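Local coordinates for pesticidal crystal protein Cry2Aa (Bacillus thuringiensis serovar kurstaki, PDB 1I5P) that kills dipteran and lepidopteran larvae by binding to their midgut epithelial cells and promoting colloid-osmotic lysis, at residues Y491-I496 against N621-T627. Numbering follows the deposited sequence.
Sequences YTGFTI and NIMFVPT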
ATOM      1  N   TYR A 491     -21.291 -12.768   2.329  1.00 16.95           N
ATOM      2  CA  TYR A 491     -21.119 -12.384   3.724  1.00 15.35           C
ATOM      3  C   TYR A 491     -19.663 -12.400   4.165  1.00 16.36           C
ATOM      4  O   TYR A 491     -19.244 -13.228   4.978  1.00 16.28           O
ATOM      5  CB  TYR A 491     -21.948 -13.286   4.643  1.00 14.00           C
ATOM      6  CG  TYR A 491     -22.070 -12.756   6.059  1.00 14.89           C
ATOM      7  CD1 TYR A 491     -21.901 -11.398   6.331  1.00 15.54           C
ATOM      8  CD2 TYR A 491     -22.387 -13.604   7.120  1.00 16.13           C
ATOM      9  CE1 TYR A 491     -22.046 -10.895   7.618  1.00 15.50           C
ATOM     10  CE2 TYR A 491     -22.535 -13.109   8.418  1.00 18.24           C
ATOM     11  CZ  TYR A 491     -22.363 -11.751   8.656  1.00 19.83           C
ATOM     12  OH  TYR A 491     -22.521 -11.237   9.925  1.00 22.84           O
ATOM     13  N   THR A 492     -18.899 -11.462   3.620  1.00 15.84           N
ATOM     14  CA  THR A 492     -17.485 -11.324   3.932  1.00 16.24           C
ATOM     15  C   THR A 492     -17.252  -9.934   4.522  1.00 14.56           C
ATOM     16  O   THR A 492     -17.905  -8.969   4.116  1.00 12.73           O
ATOM     17  CB  THR A 492     -16.626 -11.467   2.656  1.00 17.57           C
ATOM     18  OG1 THR A 492     -16.870 -12.746   2.056  1.00 21.15           O
ATOM     19  CG2 THR A 492     -15.142 -11.333   2.988  1.00 17.85           C
ATOM     20  N   GLY A 493     -16.332  -9.834   5.479  1.00 12.46           N
ATOM     21  CA  GLY A 493     -16.032  -8.541   6.072  1.00 13.61           C
ATOM     22  C   GLY A 493     -15.212  -7.711   5.100  1.00 14.26           C
ATOM     23  O   GLY A 493     -14.750  -8.229   4.083  1.00 15.61           O
ATOM     24  N   PHE A 494     -15.035  -6.428   5.388  1.00 15.09           N
ATOM     25  CA  PHE A 494     -14.261  -5.567   4.503  1.00 14.35           C
ATOM     26  C   PHE A 494     -13.779  -4.310   5.210  1.00 14.26           C
ATOM     27  O   PHE A 494     -14.358  -3.887   6.211  1.00 13.21           O
ATOM     28  CB  PHE A 494     -15.094  -5.185   3.271  1.00 14.72           C
ATOM     29  CG  PHE A 494     -16.324  -4.376   3.588  1.00 16.00           C
ATOM     30  CD1 PHE A 494     -16.353  -3.005   3.345  1.00 16.78           C
ATOM     31  CD2 PHE A 494     -17.456  -4.984   4.120  1.00 15.74           C
ATOM     32  CE1 PHE A 494     -17.492  -2.248   3.627  1.00 17.77           C
ATOM     33  CE2 PHE A 494     -18.604  -4.237   4.408  1.00 15.48           C
ATOM     34  CZ  PHE A 494     -18.620  -2.867   4.160  1.00 18.80           C
ATOM     35  N   THR A 495     -12.717  -3.710   4.679  1.00 12.11           N
ATOM     36  CA  THR A 495     -12.158  -2.501   5.262  1.00 12.30           C
ATOM     37  C   THR A 495     -12.393  -1.287   4.375  1.00 13.08           C
ATOM     38  O   THR A 495     -12.714  -1.411   3.191  1.00 13.20           O
ATOM     39  CB  THR A 495     -10.630  -2.618   5.471  1.00 10.37           C
ATOM     40  OG1 THR A 495      -9.991  -2.740   4.194  1.00  9.18           O
ATOM     41  CG2 THR A 495     -10.290  -3.827   6.315  1.00  7.24           C
ATOM     42  N   ILE A 496     -12.222  -0.114   4.973  1.00 11.51           N
ATOM     43  CA  ILE A 496     -12.362   1.156   4.277  1.00 11.22           C
ATOM     44  C   ILE A 496     -11.265   2.059   4.805  1.00 11.35           C
ATOM     45  O   ILE A 496     -11.204   2.318   6.004  1.00 11.62           O
ATOM     46  CB  ILE A 496     -13.706   1.867   4.572  1.00 12.38           C
ATOM     47  CG1 ILE A 496     -14.878   1.068   3.997  1.00 11.26           C
ATOM     48  CG2 ILE A 496     -13.678   3.275   3.969  1.00  6.42           C
ATOM     49  CD1 ILE A 496     -16.238   1.738   4.234  1.00 10.78           C
ATOM     50  N   ASN A 621      -8.140   2.646  10.635  1.00 11.71           N
ATOM     51  CA  ASN A 621      -8.834   1.721   9.746  1.00 12.17           C
ATOM     52  C   ASN A 621     -10.291   1.564  10.140  1.00 13.13           C
ATOM     53  O   ASN A 621     -10.666   1.727  11.302  1.00 12.06           O
ATOM     54  CB  ASN A 621      -8.169   0.339   9.734  1.00 11.97           C
ATOM     55  CG  ASN A 621      -8.319  -0.374   8.381  1.00 15.61           C
ATOM     56  OD1 ASN A 621      -9.185  -0.029   7.569  1.00 11.81           O
ATOM     57  ND2 ASN A 621      -7.470  -1.373   8.140  1.00 12.22           N
ATOM     58  N   ILE A 622     -11.106   1.243   9.145  1.00 13.16           N
ATOM     59  CA  ILE A 622     -12.529   1.039   9.337  1.00 13.93           C
ATOM     60  C   ILE A 622     -12.771  -0.381   8.859  1.00 14.24           C
ATOM     61  O   ILE A 622     -12.574  -0.688   7.682  1.00 15.73           O
ATOM     62  CB  ILE A 622     -13.350   2.032   8.473  1.00 13.97           C
ATOM     63  CG1 ILE A 622     -13.003   3.470   8.868  1.00 13.53           C
ATOM     64  CG2 ILE A 622     -14.846   1.778   8.648  1.00 11.44           C
ATOM     65  CD1 ILE A 622     -13.474   4.519   7.858  1.00 13.28           C
ATOM     66  N   MET A 623     -13.184  -1.257   9.761  1.00 13.54           N
ATOM     67  CA  MET A 623     -13.413  -2.633   9.355  1.00 18.10           C
ATOM     68  C   MET A 623     -14.733  -3.227   9.797  1.00 16.04           C
ATOM     69  O   MET A 623     -15.112  -3.143  10.966  1.00 15.78           O
ATOM     70  CB  MET A 623     -12.269  -3.528   9.832  1.00 19.58           C
ATOM     71  CG  MET A 623     -11.863  -3.285  11.251  1.00 29.28           C
ATOM     72  SD  MET A 623     -10.338  -2.351  11.337  1.00 32.70           S
ATOM     73  CE  MET A 623      -9.746  -2.920  12.927  1.00 26.54           C
ATOM     74  N   PHE A 624     -15.431  -3.814   8.828  1.00 15.31           N
ATOM     75  CA  PHE A 624     -16.710  -4.467   9.068  1.00 14.46           C
ATOM     76  C   PHE A 624     -16.414  -5.958   9.122  1.00 14.13           C
ATOM     77  O   PHE A 624     -15.888  -6.537   8.166  1.00 12.75           O
ATOM     78  CB  PHE A 624     -17.697  -4.158   7.943  1.00 15.40           C
ATOM     79  CG  PHE A 624     -18.013  -2.698   7.805  1.00 16.76           C
ATOM     80  CD1 PHE A 624     -17.126  -1.842   7.174  1.00 16.33           C
ATOM     81  CD2 PHE A 624     -19.187  -2.173   8.337  1.00 18.27           C
ATOM     82  CE1 PHE A 624     -17.397  -0.480   7.070  1.00 16.95           C
ATOM     83  CE2 PHE A 624     -19.468  -0.803   8.239  1.00 15.75           C
ATOM     84  CZ  PHE A 624     -18.567   0.038   7.604  1.00 16.57           C
ATOM     85  N   VAL A 625     -16.748  -6.569  10.250  1.00 13.06           N
ATOM     86  CA  VAL A 625     -16.489  -7.981  10.454  1.00 14.49           C
ATOM     87  C   VAL A 625     -17.792  -8.737  10.708  1.00 13.64           C
ATOM     88  O   VAL A 625     -18.679  -8.239  11.401  1.00 13.82           O
ATOM     89  CB  VAL A 625     -15.534  -8.158  11.660  1.00 14.97           C
ATOM     90  CG1 VAL A 625     -15.172  -9.620  11.842  1.00 16.95           C
ATOM     91  CG2 VAL A 625     -14.281  -7.306  11.441  1.00 13.82           C
ATOM     92  N   PRO A 626     -17.930  -9.943  10.134  1.00 13.83           N
ATOM     93  CA  PRO A 626     -19.152 -10.716  10.349  1.00 14.66           C
ATOM     94  C   PRO A 626     -19.390 -10.817  11.845  1.00 15.64           C
ATOM     95  O   PRO A 626     -18.471 -11.116  12.615  1.00 16.88           O
ATOM     96  CB  PRO A 626     -18.821 -12.044   9.689  1.00 12.05           C
ATOM     97  CG  PRO A 626     -18.020 -11.588   8.498  1.00 10.99           C
ATOM     98  CD  PRO A 626     -17.057 -10.623   9.162  1.00 14.48           C
ATOM     99  N   THR A 627     -20.626 -10.548  12.248  1.00 16.82           N
ATOM    100  CA  THR A 627     -21.009 -10.552  13.657  1.00 18.43           C
ATOM    101  C   THR A 627     -20.675 -11.811  14.456  1.00 16.90           C
ATOM    102  O   THR A 627     -20.472 -11.741  15.664  1.00 17.00           O
ATOM    103  CB  THR A 627     -22.520 -10.270  13.805  1.00 20.99           C
ATOM    104  OG1 THR A 627     -23.268 -11.390  13.314  1.00 23.44           O
ATOM    105  CG2 THR A 627     -22.902  -9.036  12.997  1.00 21.66           C
TER
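At the apolar centre of this antiparallel strand pair, the F494 and F624 rings lie in an offset stack, centroids 4.5 Å apart and planes only 8° from parallel. The pair belongs to the C-terminal jelly-roll β-sandwich of the delta-endotoxin. I496 and I622 lie on the same face of the sheet as the two rings, meeting CB to CB at 3.9 Å, and I496 CD1 reaches F624 CE1 at 3.8 Å. This face looks into the sandwich, where Y534 and L536 of the strand in the opposing sheet pack against it.

The axes of strands 493-496 and 621-626 run at 167°, nearly antiparallel, 4.6 Å apart at closest approach. F494 and F624 form a hydrogen-bonded pair, with F624 N to F494 O at 2.8 Å and F494 N to F624 O at 2.9 Å; I496 N to I622 O, 2.8 Å, continues the ladder. T495 and M623, the non-hydrogen-bonded pair between, turn to the other face. G493 carries no CB, and one there would come within 2.4 Å of F624 O. Strand 541-550 flanks 621-627 on its other edge.

Toward the polar edge, P626 CB sits over the Y491 ring in a CH-pi contact. Y491 OH also bonds S542 O, and it accepts a hydrogen bond from T627 N at 3.1 Å.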